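Local coordinates for phage-like element PBSX protein XepA (Bacillus subtilis, PDB 6IA5) that is of unknown function, does not seem to take part in host cell lysis, and assembles into a pentamer, at residues Ile67-Gly72 with Trp111-Lys116; Phe83-Asp88 with Tyr118-Tyr123. All coordinates share one frame; numbering follows the deposited sequence.

Contact 1 of 2, residues Ile67-Gly72 with Trp111-Lys116; sequences ISKVKG and WVYLSK. With ACT (acetate ion), chain B; ACT (acetate ion), chain C.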
loop_
_atom_site.group_PDB
_atom_site.type_symbol
_atom_site.label_atom_id
_atom_site.label_comp_id
_atom_site.label_asym_id
_atom_site.label_seq_id
_atom_site.Cartn_x
_atom_site.Cartn_y
_atom_site.Cartn_z
ATOM N N ILE E 67 31.234 2.325 2.056
ATOM C CA ILE E 67 30.456 1.750 3.144
ATOM C C ILE E 67 29.240 2.627 3.425
ATOM O O ILE E 67 29.391 3.818 3.689
ATOM C CB ILE E 67 31.313 1.535 4.414
ATOM C CG1 ILE E 67 32.568 0.689 4.146
ATOM C CG2 ILE E 67 30.471 0.933 5.521
ATOM C CD1 ILE E 67 32.288 -0.620 3.418
ATOM N N SER E 68 28.038 2.019 3.402
ATOM C CA SER E 68 26.795 2.747 3.643
ATOM C C SER E 68 26.197 2.424 5.017
ATOM O O SER E 68 25.409 3.210 5.537
ATOM C CB SER E 68 25.806 2.445 2.537
ATOM O OG SER E 68 25.501 1.053 2.584
ATOM N N LYS E 69 26.528 1.255 5.585
ATOM C CA LYS E 69 25.822 0.794 6.783
ATOM C C LYS E 69 26.689 -0.205 7.539
ATOM O O LYS E 69 27.624 -0.796 6.983
ATOM C CB LYS E 69 24.486 0.112 6.416
ATOM C CG LYS E 69 24.600 -1.104 5.508
ATOM C CD LYS E 69 23.226 -1.702 5.135
ATOM C CE LYS E 69 23.364 -2.970 4.323
ATOM N NZ LYS E 69 22.051 -3.474 3.835
ATOM N N VAL E 70 26.359 -0.405 8.819
ATOM C CA VAL E 70 27.172 -1.244 9.678
ATOM C C VAL E 70 26.258 -1.949 10.668
ATOM O O VAL E 70 25.210 -1.421 11.040
ATOM C CB VAL E 70 28.287 -0.429 10.384
ATOM C CG1 VAL E 70 27.749 0.605 11.362
ATOM C CG2 VAL E 70 29.302 -1.338 11.082
ATOM N N LYS E 71 26.662 -3.156 11.065
ATOM C CA LYS E 71 25.900 -3.918 12.038
ATOM C C LYS E 71 26.889 -4.672 12.911
ATOM O O LYS E 71 27.931 -5.111 12.419
ATOM C CB LYS E 71 24.942 -4.887 11.338
ATOM C CG LYS E 71 24.021 -5.655 12.275
ATOM C CD LYS E 71 22.964 -6.447 11.527
ATOM C CE LYS E 71 22.001 -7.110 12.496
ATOM N NZ LYS E 71 21.006 -7.903 11.777
ATOM N N GLY E 72 26.534 -4.847 14.194
ATOM C CA GLY E 72 27.432 -5.505 15.132
ATOM C C GLY E 72 26.770 -6.643 15.904
ATOM O O GLY E 72 25.550 -6.645 16.102
ATOM N N TRP E 111 20.958 -2.783 11.638
ATOM C CA TRP E 111 21.731 -2.101 10.619
ATOM C C TRP E 111 21.656 -0.606 10.902
ATOM O O TRP E 111 20.554 -0.065 11.032
ATOM C CB TRP E 111 21.193 -2.420 9.205
ATOM C CG TRP E 111 21.618 -3.774 8.737
ATOM C CD1 TRP E 111 20.857 -4.912 8.686
ATOM C CD2 TRP E 111 22.948 -4.137 8.312
ATOM N NE1 TRP E 111 21.627 -5.964 8.232
ATOM C CE2 TRP E 111 22.912 -5.514 7.986
ATOM C CE3 TRP E 111 24.169 -3.443 8.206
ATOM C CZ2 TRP E 111 24.049 -6.196 7.541
ATOM C CZ3 TRP E 111 25.289 -4.119 7.745
ATOM C CH2 TRP E 111 25.231 -5.480 7.418
ATOM N N VAL E 112 22.825 0.034 11.005
ATOM C CA VAL E 112 22.903 1.468 11.186
ATOM C C VAL E 112 23.406 2.074 9.881
ATOM O O VAL E 112 24.479 1.701 9.407
ATOM C CB VAL E 112 23.843 1.804 12.359
ATOM C CG1 VAL E 112 24.199 3.292 12.408
ATOM C CG2 VAL E 112 23.269 1.318 13.683
ATOM N N TYR E 113 22.605 2.977 9.299
ATOM C CA TYR E 113 22.951 3.642 8.051
ATOM C C TYR E 113 23.781 4.867 8.416
ATOM O O TYR E 113 23.342 5.679 9.229
ATOM C CB TYR E 113 21.695 3.955 7.229
ATOM C CG TYR E 113 21.102 2.712 6.611
ATOM C CD1 TYR E 113 20.385 1.806 7.387
ATOM C CD2 TYR E 113 21.335 2.392 5.277
ATOM C CE1 TYR E 113 19.860 0.633 6.842
ATOM C CE2 TYR E 113 20.818 1.225 4.719
ATOM C CZ TYR E 113 20.075 0.356 5.502
ATOM O OH TYR E 113 19.586 -0.793 4.960
ATOM N N LEU E 114 24.978 4.969 7.822
ATOM C CA LEU E 114 25.981 5.911 8.284
ATOM C C LEU E 114 25.828 7.239 7.547
ATOM O O LEU E 114 25.363 7.266 6.400
ATOM C CB LEU E 114 27.350 5.287 8.010
ATOM C CG LEU E 114 27.626 4.002 8.795
ATOM C CD1 LEU E 114 28.899 3.352 8.281
ATOM C CD2 LEU E 114 27.711 4.289 10.307
ATOM N N SER E 115 26.276 8.327 8.189
ATOM C CA SER E 115 26.256 9.620 7.512
ATOM C C SER E 115 27.589 10.364 7.588
ATOM O O SER E 115 27.947 11.030 6.627
ATOM C CB SER E 115 25.101 10.483 7.930
ATOM O OG SER E 115 24.849 10.301 9.300
ATOM N N LYS E 116 28.337 10.226 8.692
ATOM C CA LYS E 116 29.610 10.922 8.791
ATOM C C LYS E 116 30.679 10.075 8.110
ATOM O O LYS E 116 30.414 8.945 7.714
ATOM C CB LYS E 116 29.945 11.178 10.263
ATOM C CG LYS E 116 28.838 11.883 11.025
ATOM C CD LYS E 116 29.259 12.382 12.372
ATOM C CE LYS E 116 28.114 13.139 13.020
ATOM N NZ LYS E 116 28.462 13.554 14.401
HETATM C C ACT B . 18.010 -5.089 11.211
HETATM O O ACT B . 17.485 -5.672 10.242
HETATM O OXT ACT B . 18.099 -3.839 11.244
HETATM C CH3 ACT B . 18.496 -5.982 12.293
HETATM C C ACT C . 31.974 15.281 14.545
HETATM O O ACT C . 33.198 15.268 14.251
HETATM O OXT ACT C . 31.151 14.866 13.721
HETATM C CH3 ACT C . 31.414 15.793 15.860
HETATM O O HOH W 1 24.478 5.422 4.558
HETATM O O HOH W 2 20.024 -3.273 5.504
#
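Lys69 NZ is the best-held polar atom here, with three polar partners: hydrogen bonds to a water and to Glu143 O of a second subunit, and a salt bridge to Asp145 OD2 of that subunit. With that carboxylate and these acceptors around it, the ammonium is probably kept charged. The water lies 2.6 Å from Lys69 NZ and donates to Tyr113 OH, which also hydrogen-bonds Asp145 OD1 of the second subunit. The ammonium also sits over the six-membered ring of Trp111, 4.7 Å from Lys69 NZ to the centroid, a cation-pi contact. To get there, the lysine puts CG in the crowded position between backbone N and carbonyl carbon (chi1 59°) and then runs fully extended. Its CB lies over the face of the Tyr113 ring and its CE over one face of the indole. The opposite indole face takes Lys71 CB, 3.6 Å from the centroid of the six-membered ring, and the indole is thus held between two lysine chains.

Beneath these side chains the backbones pair antiparallel. Val70 and Val112 form a hydrogen-bonded pair, and the bond from Val112 N to Val70 O is 2.8 Å and nearly straight (174°). Ser68 O takes Leu114 N at 2.9 Å and a bridging water that also reaches Leu114 O.

Strand 107-113 is an edge strand of its four-stranded sheet within the chain, one of two stacked antiparallel sheets, while 69-76 also pairs with 133-140. Val70, Val112 and Leu114 face strands 80-87 and 118-125 of the second sheet. The Lys69, Trp111 and Tyr113 side reaches a subunit interface of the pentamer, including Arg147 of a third subunit.

Contact 2 of 2, residues Phe83-Asp88 with Tyr118-Tyr123; sequences FIEESD and YYRFRY. With ACT (acetate ion), chain C.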
loop_
_atom_site.group_PDB
_atom_site.type_symbol
_atom_site.label_atom_id
_atom_site.label_comp_id
_atom_site.label_asym_id
_atom_site.label_seq_id
_atom_site.Cartn_x
_atom_site.Cartn_y
_atom_site.Cartn_z
ATOM N N PHE E 83 28.479 0.332 21.627
ATOM C CA PHE E 83 28.146 1.602 21.002
ATOM C C PHE E 83 28.616 1.571 19.553
ATOM O O PHE E 83 29.721 1.115 19.270
ATOM C CB PHE E 83 28.886 2.763 21.696
ATOM C CG PHE E 83 28.503 2.943 23.147
ATOM C CD1 PHE E 83 27.348 3.622 23.508
ATOM C CD2 PHE E 83 29.276 2.383 24.156
ATOM C CE1 PHE E 83 26.973 3.732 24.841
ATOM C CE2 PHE E 83 28.914 2.521 25.488
ATOM C CZ PHE E 83 27.762 3.200 25.827
ATOM N N ILE E 84 27.767 2.074 18.653
ATOM C CA ILE E 84 28.165 2.352 17.286
ATOM C C ILE E 84 28.273 3.861 17.174
ATOM O O ILE E 84 27.316 4.574 17.485
ATOM C CB ILE E 84 27.170 1.786 16.242
ATOM C CG1 ILE E 84 27.024 0.264 16.360
ATOM C CG2 ILE E 84 27.599 2.205 14.836
ATOM C CD1 ILE E 84 26.071 -0.345 15.309
ATOM N N GLU E 85 29.434 4.340 16.712
ATOM C CA GLU E 85 29.681 5.773 16.769
ATOM C C GLU E 85 30.229 6.273 15.438
ATOM O O GLU E 85 30.795 5.507 14.658
ATOM C CB GLU E 85 30.651 6.060 17.917
ATOM C CG GLU E 85 30.193 5.410 19.208
ATOM C CD GLU E 85 30.902 5.906 20.451
ATOM O OE1 GLU E 85 32.151 5.781 20.491
ATOM O OE2 GLU E 85 30.227 6.437 21.338
ATOM N N GLU E 86 30.077 7.579 15.214
ATOM C CA GLU E 86 30.462 8.191 13.957
ATOM C C GLU E 86 31.220 9.492 14.224
ATOM O O GLU E 86 31.041 10.131 15.269
ATOM C CB GLU E 86 29.209 8.503 13.146
ATOM C CG GLU E 86 28.478 7.261 12.654
ATOM C CD GLU E 86 27.318 7.620 11.743
ATOM O OE1 GLU E 86 27.593 8.215 10.645
ATOM O OE2 GLU E 86 26.152 7.351 12.160
ATOM N N SER E 87 32.050 9.881 13.251
ATOM C CA SER E 87 32.852 11.083 13.372
ATOM C C SER E 87 33.159 11.630 11.985
ATOM O O SER E 87 33.480 10.859 11.087
ATOM C CB SER E 87 34.147 10.759 14.091
ATOM O OG SER E 87 35.009 11.901 14.115
ATOM N N ASP E 88 33.114 12.967 11.837
ATOM C CA ASP E 88 33.552 13.591 10.600
ATOM C C ASP E 88 35.046 13.877 10.598
ATOM O O ASP E 88 35.614 14.086 9.530
ATOM C CB ASP E 88 32.677 14.784 10.220
ATOM C CG ASP E 88 31.586 14.346 9.247
ATOM O OD1 ASP E 88 31.910 13.514 8.333
ATOM O OD2 ASP E 88 30.433 14.782 9.437
ATOM N N TYR E 118 33.552 8.627 9.262
ATOM C CA TYR E 118 34.206 7.541 9.982
ATOM C C TYR E 118 33.206 6.882 10.923
ATOM O O TYR E 118 32.358 7.571 11.498
ATOM C CB TYR E 118 35.371 8.075 10.833
ATOM C CG TYR E 118 36.428 8.791 10.033
ATOM C CD1 TYR E 118 37.471 8.089 9.447
ATOM C CD2 TYR E 118 36.366 10.163 9.829
ATOM C CE1 TYR E 118 38.439 8.733 8.691
ATOM C CE2 TYR E 118 37.320 10.822 9.075
ATOM C CZ TYR E 118 38.363 10.101 8.518
ATOM O OH TYR E 118 39.313 10.727 7.772
ATOM N N TYR E 119 33.334 5.558 11.078
ATOM C CA TYR E 119 32.518 4.804 12.022
ATOM C C TYR E 119 33.447 3.998 12.928
ATOM O O TYR E 119 34.596 3.735 12.554
ATOM C CB TYR E 119 31.499 3.904 11.295
ATOM C CG TYR E 119 32.093 2.886 10.353
ATOM C CD1 TYR E 119 32.422 3.230 9.044
ATOM C CD2 TYR E 119 32.344 1.579 10.763
ATOM C CE1 TYR E 119 32.990 2.311 8.173
ATOM C CE2 TYR E 119 32.894 0.645 9.891
ATOM C CZ TYR E 119 33.218 1.012 8.594
ATOM O OH TYR E 119 33.797 0.101 7.756
ATOM N N ARG E 120 32.930 3.587 14.102
ATOM C CA ARG E 120 33.651 2.652 14.947
ATOM C C ARG E 120 32.669 1.991 15.902
ATOM O O ARG E 120 31.575 2.517 16.146
ATOM C CB ARG E 120 34.717 3.391 15.784
ATOM C CG ARG E 120 34.131 4.148 16.970
ATOM C CD ARG E 120 35.225 4.807 17.808
ATOM N NE ARG E 120 34.634 5.526 18.927
ATOM C CZ ARG E 120 35.320 6.314 19.758
ATOM N NH1 ARG E 120 36.625 6.440 19.615
ATOM N NH2 ARG E 120 34.698 6.988 20.712
ATOM N N PHE E 121 33.082 0.827 16.415
ATOM C CA PHE E 121 32.453 0.221 17.569
ATOM C C PHE E 121 33.290 0.577 18.796
ATOM O O PHE E 121 34.520 0.594 18.735
ATOM C CB PHE E 121 32.410 -1.304 17.423
ATOM C CG PHE E 121 31.383 -1.828 16.443
ATOM C CD1 PHE E 121 30.619 -0.962 15.665
ATOM C CD2 PHE E 121 31.192 -3.193 16.298
ATOM C CE1 PHE E 121 29.684 -1.457 14.755
ATOM C CE2 PHE E 121 30.268 -3.683 15.379
ATOM C CZ PHE E 121 29.521 -2.821 14.610
ATOM N N ARG E 122 32.589 0.843 19.899
ATOM C CA ARG E 122 33.209 1.007 21.203
ATOM C C ARG E 122 32.392 0.169 22.180
ATOM O O ARG E 122 31.181 0.345 22.294
ATOM C CB ARG E 122 33.279 2.497 21.579
ATOM C CG ARG E 122 33.924 2.784 22.930
ATOM C CD ARG E 122 34.104 4.279 23.204
ATOM N NE ARG E 122 32.838 5.009 23.203
ATOM C CZ ARG E 122 31.986 5.099 24.227
ATOM N NH1 ARG E 122 32.286 4.579 25.407
ATOM N NH2 ARG E 122 30.812 5.687 24.069
ATOM N N TYR E 123 33.059 -0.767 22.858
ATOM C CA TYR E 123 32.392 -1.659 23.787
ATOM C C TYR E 123 32.915 -1.378 25.200
ATOM O O TYR E 123 34.119 -1.456 25.420
ATOM C CB TYR E 123 32.680 -3.114 23.419
ATOM C CG TYR E 123 31.891 -4.085 24.257
ATOM C CD1 TYR E 123 32.306 -4.437 25.536
ATOM C CD2 TYR E 123 30.701 -4.618 23.785
ATOM C CE1 TYR E 123 31.561 -5.308 26.317
ATOM C CE2 TYR E 123 29.938 -5.486 24.556
ATOM C CZ TYR E 123 30.376 -5.832 25.828
ATOM O OH TYR E 123 29.634 -6.679 26.609
HETATM C C ACT C . 31.974 15.281 14.545
HETATM O O ACT C . 33.198 15.268 14.251
HETATM O OXT ACT C . 31.151 14.866 13.721
HETATM C CH3 ACT C . 31.414 15.793 15.860
#
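Strands 83-87 and 118-123, the two central strands of their four-stranded sheet, run antiparallel, 4.7 Å apart at closest approach of their axes. Six backbone hydrogen bonds are shared by the pairs Phe83-Arg122, Glu85-Arg120 and Ser87-Tyr118. The tight part is a salt-bridge network around the buried side chain of Glu85. Its OE1 accepts three bonds, from NE and NH2 of Arg120 and from NE of Arg122. The shortest of these, Arg120 NH2 to Glu85 OE1, measures 2.8 Å. Both nitrogens of Arg120 converge on that one oxygen, and its guanidinium is nearly coplanar with the carboxylate. Arg122 instead spans the two oxygens side-on, with NH2 2.9 Å from Glu85 OE2. It approaches from above the carboxylate, its plane turned 45° from it. A bend at chi3 (60°) turns the Arg122 guanidinium back over Phe83, where it lies flat on one ring face, planes 14° apart, off-centre. The cation-pi distance is 4.4 Å from Arg122 CZ to the Phe83 centroid.

The other face, with Ile84, Glu86, Tyr119 and Phe121, is buried; there Ile84 CG1 packs 3.6 Å from Phe121 CE1, both side chains facing Val70 on strand 69-76. The solvent side is the Glu85 face, where Phe83, Tyr118, Arg120 and Arg122 are partly exposed although Glu85 is not. Side-chain packing thins out toward Tyr118 and the partly exposed Asp88, whose OD1 is held by Arg117 N and by Leu106 N of a fifth subunit; its N makes two weak bonds to an acetate, probably from the crystallisation liquor.

Two arginines against one glutamate leave a formal positive excess in the cluster. Glu85 OE2 also bonds Thr95 OG1, and Arg120 meets Trp93 through cation-pi; with this many donors around it, the carboxylate is likely to stay ionised.

Overall arrangement
Contacts 1 and 2 lie in the two facing four-stranded sheets of one domain, their centres 10 Å apart. Two of the chain's crossings between the sheets join them: 69-76 leads to 80-87, and 107-113 to 118-125, so each carries the chain from contact 1 to contact 2. Glu86 OE1 ties them together after strand 107-113, 2.8 Å from Ser115 N and 2.9 Å from Lys116 N, both probable hydrogen bonds. Between the sheets, Gly72 CA packs 3.4 Å from Phe121 CE2. One acetate touches both contacts, its OXT 3.1 Å from Lys116 NZ, with weak bonds from Asp88 N; probably from the crystallisation liquor, it marks no established site.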